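Local coordinates for protein PKS (Streptomyces albus, PDB 4OQJ) that is a ketosynthase-containing part of an "AT-less" type I polyketide synthase for oxazolomycin, and probably catalyses acyl-chain condensation on carrier proteins, at residues G582-A585 / A586-L589. Sequence-based numbering, arbitrary orientation.
Sequences GTPA and AELL
Pro584 and Glu587 meet at the N-terminus of helix 585-590, where Pro584 holds the N-cap position. The preceding helix, 568-581, ends in a Schellman motif at Gly582, which has positive phi. Thr583 and Pro584 then carry the chain into the new helix.

Two backbone carbonyls accept the bonds of the first turn. Pro584 O takes Leu588 N at 3.2 Å; the donor lies in the carbonyl plane, and the N-H...O angle is 162°. The same oxygen receives a weak second bond from Glu587 N, bent to 124°. Ala585 O accepts Leu589 N at 2.9 Å, with the donor almost in line with the C=O. The ring of Pro584 carries no side-chain acceptor for the first-turn amides; what it offers the helix here is its backbone carbonyl.

Glu587 folds back along the proline ring. Its chain is extended beyond CG, and the two side chains run side by side in the same direction. Glu587 OE2 lies 3.5 Å from Pro584 CG. Glu587 OE1 is 3.3 Å from the methyl carbon CG2 of Thr583. These are contacts with carbon, not hydrogen bonds.

Thr583 crosses Glu587 at about a right angle. CG2 is anti to the backbone N, chi1 -49° being measured to OG1, and this sets the methyl against Glu587 and Leu588. On the buried side, Leu588 packs on Phe574 and Ala578 of helix 568-581 and on Ala599 of helix 594-610. Leu588 CG also sits 4.1 Å from Thr583 CG2.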
# COMPACT_ATOMS: atom_id res chain seq x y z
N GLY A 582 -53.43 1.85 -37.16
CA GLY A 582 -54.86 1.95 -36.96
C GLY A 582 -55.58 0.62 -36.80
O GLY A 582 -56.79 0.56 -36.95
N THR A 583 -54.84 -0.45 -36.49
CA THR A 583 -55.42 -1.78 -36.36
C THR A 583 -55.15 -2.37 -34.97
O THR A 583 -54.07 -2.19 -34.42
CB THR A 583 -54.87 -2.74 -37.43
OG1 THR A 583 -54.95 -2.11 -38.71
CG2 THR A 583 -55.66 -4.04 -37.45
N PRO A 584 -56.14 -3.06 -34.39
CA PRO A 584 -55.87 -3.69 -33.08
C PRO A 584 -54.73 -4.71 -33.15
O PRO A 584 -54.61 -5.42 -34.15
CB PRO A 584 -57.20 -4.37 -32.74
CG PRO A 584 -58.22 -3.57 -33.47
CD PRO A 584 -57.57 -3.14 -34.75
N ALA A 585 -53.91 -4.77 -32.11
CA ALA A 585 -52.78 -5.69 -32.06
C ALA A 585 -53.22 -7.14 -32.26
O ALA A 585 -52.59 -7.89 -33.01
CB ALA A 585 -52.04 -5.55 -30.74
N ALA A 586 -54.31 -7.52 -31.60
CA ALA A 586 -54.84 -8.89 -31.72
C ALA A 586 -55.17 -9.24 -33.16
O ALA A 586 -55.01 -10.39 -33.58
CB ALA A 586 -56.06 -9.05 -30.84
N GLU A 587 -55.64 -8.26 -33.92
CA GLU A 587 -55.94 -8.45 -35.33
C GLU A 587 -54.67 -8.70 -36.13
O GLU A 587 -54.60 -9.64 -36.92
CB GLU A 587 -56.70 -7.25 -35.89
CG GLU A 587 -58.19 -7.46 -36.01
CD GLU A 587 -58.93 -6.20 -36.43
OE1 GLU A 587 -58.59 -5.64 -37.49
OE2 GLU A 587 -59.83 -5.77 -35.68
N LEU A 588 -53.67 -7.85 -35.94
CA LEU A 588 -52.41 -8.00 -36.67
C LEU A 588 -51.68 -9.31 -36.32
O LEU A 588 -51.09 -9.94 -37.20
CB LEU A 588 -51.49 -6.81 -36.39
CG LEU A 588 -51.85 -5.48 -37.05
CD1 LEU A 588 -51.00 -4.35 -36.49
CD2 LEU A 588 -51.66 -5.58 -38.55
N LEU A 589 -51.72 -9.71 -35.06
CA LEU A 589 -51.04 -10.94 -34.62
C LEU A 589 -51.63 -12.18 -35.27
O LEU A 589 -50.97 -13.21 -35.37
CB LEU A 589 -51.12 -11.09 -33.10
CG LEU A 589 -50.28 -10.19 -32.20
CD1 LEU A 589 -50.59 -10.51 -30.74
CD2 LEU A 589 -48.78 -10.32 -32.47